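Local coordinates for protein D-galactonate dehydratase family member RspA (Pantoea ananatis, PDB 3T6C) that dehydrates D-gluconate to 2-dehydro-3-deoxy-D-gluconate with low activity in vitro, using one magnesium ion per subunit, as a member of the enolase superfamily, at residues W122-Y134 with A398-I410. Numbering follows the deposited sequence.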
loop_
_atom_site.group_PDB
_atom_site.type_symbol
_atom_site.label_atom_id
_atom_site.label_comp_id
_atom_site.label_asym_id
_atom_site.label_seq_id
_atom_site.Cartn_x
_atom_site.Cartn_y
_atom_site.Cartn_z
ATOM N N TRP A 122 20.046 -29.791 -22.655
ATOM C CA TRP A 122 18.715 -30.337 -22.815
ATOM C C TRP A 122 18.630 -31.231 -24.060
ATOM O O TRP A 122 17.931 -32.261 -24.011
ATOM C CB TRP A 122 17.685 -29.201 -22.897
ATOM C CG TRP A 122 17.222 -28.787 -21.535
ATOM C CD1 TRP A 122 17.576 -27.635 -20.870
ATOM C CD2 TRP A 122 16.392 -29.533 -20.627
ATOM N NE1 TRP A 122 16.982 -27.607 -19.611
ATOM C CE2 TRP A 122 16.248 -28.747 -19.447
ATOM C CE3 TRP A 122 15.746 -30.792 -20.697
ATOM C CZ2 TRP A 122 15.490 -29.164 -18.351
ATOM C CZ3 TRP A 122 14.979 -31.215 -19.598
ATOM C CH2 TRP A 122 14.863 -30.399 -18.436
ATOM N N ASP A 123 19.281 -30.823 -25.169
ATOM C CA ASP A 123 19.350 -31.637 -26.398
ATOM C C ASP A 123 19.958 -33.007 -26.092
ATOM O O ASP A 123 19.415 -34.034 -26.484
ATOM C CB ASP A 123 20.180 -30.876 -27.426
ATOM C CG ASP A 123 20.049 -31.444 -28.828
ATOM O OD1 ASP A 123 18.989 -32.036 -29.174
ATOM O OD2 ASP A 123 21.029 -31.299 -29.589
ATOM N N ILE A 124 21.067 -33.008 -25.354
ATOM C CA ILE A 124 21.718 -34.252 -24.954
ATOM C C ILE A 124 20.770 -35.095 -24.072
ATOM O O ILE A 124 20.687 -36.298 -24.231
ATOM C CB ILE A 124 23.010 -33.943 -24.182
ATOM C CG1 ILE A 124 24.088 -33.505 -25.214
ATOM C CG2 ILE A 124 23.487 -35.188 -23.404
ATOM C CD1 ILE A 124 25.335 -32.856 -24.650
ATOM N N LYS A 125 20.094 -34.468 -23.112
ATOM C CA LYS A 125 19.164 -35.197 -22.227
ATOM C C LYS A 125 18.071 -35.882 -23.030
ATOM O O LYS A 125 17.756 -37.052 -22.796
ATOM C CB LYS A 125 18.565 -34.221 -21.213
ATOM C CG LYS A 125 17.598 -34.878 -20.160
ATOM C CD LYS A 125 18.357 -35.647 -19.030
ATOM C CE LYS A 125 19.247 -34.717 -18.192
ATOM N NZ LYS A 125 19.499 -35.324 -16.868
ATOM N N GLY A 126 17.507 -35.185 -24.006
ATOM C CA GLY A 126 16.466 -35.832 -24.825
ATOM C C GLY A 126 17.064 -36.954 -25.670
ATOM O O GLY A 126 16.461 -38.014 -25.820
ATOM N N LYS A 127 18.255 -36.758 -26.228
ATOM C CA LYS A 127 18.832 -37.817 -26.999
ATOM C C LYS A 127 19.154 -39.041 -26.126
ATOM O O LYS A 127 18.956 -40.175 -26.565
ATOM C CB LYS A 127 20.069 -37.332 -27.745
ATOM C CG LYS A 127 19.727 -36.365 -28.902
ATOM C CD LYS A 127 21.011 -35.631 -29.373
ATOM C CE LYS A 127 20.677 -34.785 -30.608
ATOM N NZ LYS A 127 21.899 -34.046 -31.141
ATOM N N GLN A 128 19.644 -38.808 -24.912
ATOM C CA GLN A 128 19.891 -39.903 -23.952
ATOM C C GLN A 128 18.597 -40.661 -23.643
ATOM O O GLN A 128 18.566 -41.914 -23.561
ATOM C CB GLN A 128 20.488 -39.315 -22.683
ATOM C CG GLN A 128 20.748 -40.329 -21.598
ATOM C CD GLN A 128 21.228 -39.648 -20.343
ATOM O OE1 GLN A 128 20.865 -38.491 -20.065
ATOM N NE2 GLN A 128 22.022 -40.362 -19.547
ATOM N N ALA A 129 17.516 -39.902 -23.475
ATOM C CA ALA A 129 16.214 -40.476 -23.168
ATOM C C ALA A 129 15.538 -41.097 -24.375
ATOM O O ALA A 129 14.524 -41.813 -24.218
ATOM C CB ALA A 129 15.262 -39.393 -22.596
ATOM N N GLY A 130 16.009 -40.752 -25.582
ATOM C CA GLY A 130 15.275 -41.122 -26.788
ATOM C C GLY A 130 13.946 -40.380 -26.973
ATOM O O GLY A 130 13.032 -40.915 -27.623
ATOM N N LEU A 131 13.831 -39.154 -26.444
ATOM C CA LEU A 131 12.572 -38.416 -26.449
ATOM C C LEU A 131 12.855 -36.964 -26.829
ATOM O O LEU A 131 13.902 -36.434 -26.448
ATOM C CB LEU A 131 11.980 -38.414 -25.018
ATOM C CG LEU A 131 11.408 -39.752 -24.544
ATOM C CD1 LEU A 131 10.994 -39.607 -23.062
ATOM C CD2 LEU A 131 10.269 -40.306 -25.403
ATOM N N PRO A 132 11.890 -36.303 -27.520
ATOM C CA PRO A 132 11.974 -34.854 -27.715
ATOM C C PRO A 132 12.012 -34.127 -26.376
ATOM O O PRO A 132 11.409 -34.613 -25.412
ATOM C CB PRO A 132 10.634 -34.527 -28.394
ATOM C CG PRO A 132 10.271 -35.820 -29.186
ATOM C CD PRO A 132 10.672 -36.874 -28.148
ATOM N N VAL A 133 12.679 -32.976 -26.332
ATOM C CA VAL A 133 12.685 -32.167 -25.109
ATOM C C VAL A 133 11.243 -31.852 -24.685
ATOM O O VAL A 133 10.961 -31.908 -23.488
ATOM C CB VAL A 133 13.499 -30.889 -25.298
ATOM C CG1 VAL A 133 13.278 -29.911 -24.139
ATOM C CG2 VAL A 133 15.031 -31.255 -25.348
ATOM N N TYR A 134 10.316 -31.566 -25.607
ATOM C CA TYR A 134 8.908 -31.319 -25.141
ATOM C C TYR A 134 8.322 -32.458 -24.359
ATOM O O TYR A 134 7.428 -32.231 -23.537
ATOM C CB TYR A 134 7.987 -30.881 -26.306
ATOM C CG TYR A 134 7.745 -31.906 -27.376
ATOM C CD1 TYR A 134 6.905 -32.986 -27.158
ATOM C CD2 TYR A 134 8.319 -31.749 -28.638
ATOM C CE1 TYR A 134 6.703 -33.914 -28.131
ATOM C CE2 TYR A 134 8.091 -32.647 -29.654
ATOM C CZ TYR A 134 7.298 -33.730 -29.390
ATOM O OH TYR A 134 7.069 -34.654 -30.372
ATOM N N ALA A 398 2.787 -24.203 -36.770
ATOM C CA ALA A 398 4.034 -24.930 -36.920
ATOM C C ALA A 398 3.928 -26.330 -36.340
ATOM O O ALA A 398 3.292 -26.570 -35.289
ATOM C CB ALA A 398 5.188 -24.194 -36.247
ATOM N N TYR A 399 4.555 -27.252 -37.052
ATOM C CA TYR A 399 4.570 -28.666 -36.658
ATOM C C TYR A 399 6.021 -29.099 -36.441
ATOM O O TYR A 399 6.798 -29.244 -37.397
ATOM C CB TYR A 399 3.894 -29.469 -37.771
ATOM C CG TYR A 399 2.433 -29.069 -37.899
ATOM C CD1 TYR A 399 1.486 -29.553 -37.019
ATOM C CD2 TYR A 399 2.019 -28.142 -38.850
ATOM C CE1 TYR A 399 0.158 -29.155 -37.111
ATOM C CE2 TYR A 399 0.701 -27.736 -38.961
ATOM C CZ TYR A 399 -0.209 -28.242 -38.062
ATOM O OH TYR A 399 -1.527 -27.878 -38.196
ATOM N N VAL A 400 6.393 -29.329 -35.192
ATOM C CA VAL A 400 7.771 -29.763 -34.900
ATOM C C VAL A 400 7.871 -31.263 -35.125
ATOM O O VAL A 400 6.885 -31.992 -34.932
ATOM C CB VAL A 400 8.267 -29.385 -33.456
ATOM C CG1 VAL A 400 8.092 -27.870 -33.236
ATOM C CG2 VAL A 400 7.544 -30.144 -32.423
ATOM N N ASN A 401 9.055 -31.727 -35.514
ATOM C CA ASN A 401 9.197 -33.161 -35.637
ATOM C C ASN A 401 9.267 -33.828 -34.271
ATOM O O ASN A 401 9.378 -33.176 -33.207
ATOM C CB ASN A 401 10.422 -33.536 -36.486
ATOM C CG ASN A 401 11.732 -33.157 -35.831
ATOM O OD1 ASN A 401 12.060 -33.619 -34.739
ATOM N ND2 ASN A 401 12.502 -32.326 -36.515
ATOM N N ASP A 402 9.240 -35.161 -34.317
ATOM C CA ASP A 402 9.254 -36.002 -33.118
ATOM C C ASP A 402 10.610 -36.622 -32.736
ATOM O O ASP A 402 10.617 -37.631 -32.015
ATOM C CB ASP A 402 8.078 -37.008 -33.040
ATOM C CG ASP A 402 8.183 -38.079 -34.065
ATOM O OD1 ASP A 402 9.175 -38.087 -34.814
ATOM O OD2 ASP A 402 7.258 -38.922 -34.113
ATOM N N LYS A 403 11.694 -36.152 -33.362
ATOM C CA LYS A 403 13.020 -36.746 -33.149
ATOM C C LYS A 403 13.501 -36.380 -31.739
ATOM O O LYS A 403 13.081 -35.370 -31.150
ATOM C CB LYS A 403 13.993 -36.210 -34.183
ATOM C CG LYS A 403 13.645 -36.584 -35.646
ATOM C CD LYS A 403 14.788 -36.161 -36.667
ATOM C CE LYS A 403 15.193 -34.641 -36.593
ATOM N NZ LYS A 403 16.520 -34.186 -37.225
ATOM N N PRO A 404 14.442 -37.143 -31.200
ATOM C CA PRO A 404 14.880 -36.878 -29.812
ATOM C C PRO A 404 15.630 -35.578 -29.669
ATOM O O PRO A 404 16.177 -34.975 -30.620
ATOM C CB PRO A 404 15.846 -38.035 -29.513
ATOM C CG PRO A 404 15.397 -39.158 -30.490
ATOM C CD PRO A 404 15.009 -38.389 -31.747
ATOM N N GLY A 405 15.644 -35.126 -28.442
ATOM C CA GLY A 405 16.297 -33.859 -28.140
ATOM C C GLY A 405 15.510 -32.693 -28.716
ATOM O O GLY A 405 14.261 -32.684 -28.663
ATOM N N LEU A 406 16.217 -31.711 -29.271
ATOM C CA LEU A 406 15.522 -30.597 -29.913
ATOM C C LEU A 406 15.124 -30.901 -31.372
ATOM O O LEU A 406 14.522 -30.043 -32.051
ATOM C CB LEU A 406 16.338 -29.302 -29.797
ATOM C CG LEU A 406 16.391 -28.724 -28.367
ATOM C CD1 LEU A 406 17.416 -27.563 -28.334
ATOM C CD2 LEU A 406 15.011 -28.205 -27.987
ATOM N N GLY A 407 15.406 -32.134 -31.825
ATOM C CA GLY A 407 15.029 -32.565 -33.167
ATOM C C GLY A 407 15.683 -31.781 -34.305
ATOM O O GLY A 407 15.140 -31.702 -35.417
ATOM N N ILE A 408 16.860 -31.218 -34.030
ATOM C CA ILE A 408 17.519 -30.252 -34.917
ATOM C C ILE A 408 18.985 -30.636 -35.022
ATOM O O ILE A 408 19.600 -31.145 -34.069
ATOM C CB ILE A 408 17.364 -28.795 -34.317
ATOM C CG1 ILE A 408 17.710 -27.720 -35.354
ATOM C CG2 ILE A 408 18.239 -28.581 -33.038
ATOM C CD1 ILE A 408 16.802 -27.783 -36.538
ATOM N N ASP A 409 19.572 -30.381 -36.185
ATOM C CA ASP A 409 20.990 -30.678 -36.354
ATOM C C ASP A 409 21.676 -29.501 -37.040
ATOM O O ASP A 409 21.019 -28.493 -37.391
ATOM C CB ASP A 409 21.131 -31.959 -37.208
ATOM C CG ASP A 409 22.489 -32.663 -37.014
ATOM O OD1 ASP A 409 23.306 -32.271 -36.149
ATOM O OD2 ASP A 409 22.733 -33.632 -37.774
ATOM N N ILE A 410 23.009 -29.578 -37.190
ATOM C CA ILE A 410 23.729 -28.534 -37.951
ATOM C C ILE A 410 24.766 -29.216 -38.850
ATOM O O ILE A 410 25.470 -30.157 -38.410
ATOM C CB ILE A 410 24.429 -27.467 -37.053
ATOM C CG1 ILE A 410 24.955 -26.330 -37.948
ATOM C CG2 ILE A 410 25.575 -28.089 -36.203
ATOM C CD1 ILE A 410 25.488 -25.157 -37.172
HETATM O O HOH W 1 18.620 -32.326 -31.847
HETATM O O HOH W 2 21.512 -33.348 -33.847
HETATM O O HOH W 3 6.143 -33.833 -32.840
#
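The carboxylate of D123 meets the turn at G405 and L406 with one oxygen: OD1 accepts the backbone N-H of L406 at 2.8 Å in a nearly straight bond (172°), the donor lying on the anti side and tilted out of the carboxylate plane. With CG anti to the backbone N (chi1 -166°), the group reaches from its helix to the turn, OD1 also nearing G405 CA. A water donates to D123 OD1 and accepts from I408 N, so OD1 holds two donors. OD2 accepts the N-H of L59 and forms a salt bridge with K127 NZ (3.3 Å), the hydrogen bond within it being weak; the K127 chain, extended beyond CG, brings NZ to Y57 O and to a second water, which donates to I408 O.

G405 also bonds through its backbone to the loop after the helix, forming a single beta bridge with P132: G405 N donates to L131 O (3.0 Å) and V133 N to G405 O (2.8 Å), each donor standing above the carbonyl plane. G405 starts the central pair of a type II' turn from P404 to G407, while a Schellman motif with G130 at C-prime ends the helix. The contact joins helix 108-129, within the N-terminal domain of this mandelate racemase/muconate lactonizing enzyme relative, to the chain following strand 397-399, away from the active site. With no side chain on either residue, the backbones of G126 and G405 close to 3.9 Å between their CA atoms.

Beside this bridge, P404 CB lies 3.7 Å from G126 O, and V133 CG2 packs on L406 CD2 at 4.0 Å. With CG of Y134 between the backbone N and the carbonyl carbon (chi1 66°), the ring sits beside P132, whose CB lies over one face, offset toward the rim; N401 O is at the edge, in plane, and V400 CG2 approaches CE2 obliquely at 3.8 Å. A water joins Y134 OH to V400 O.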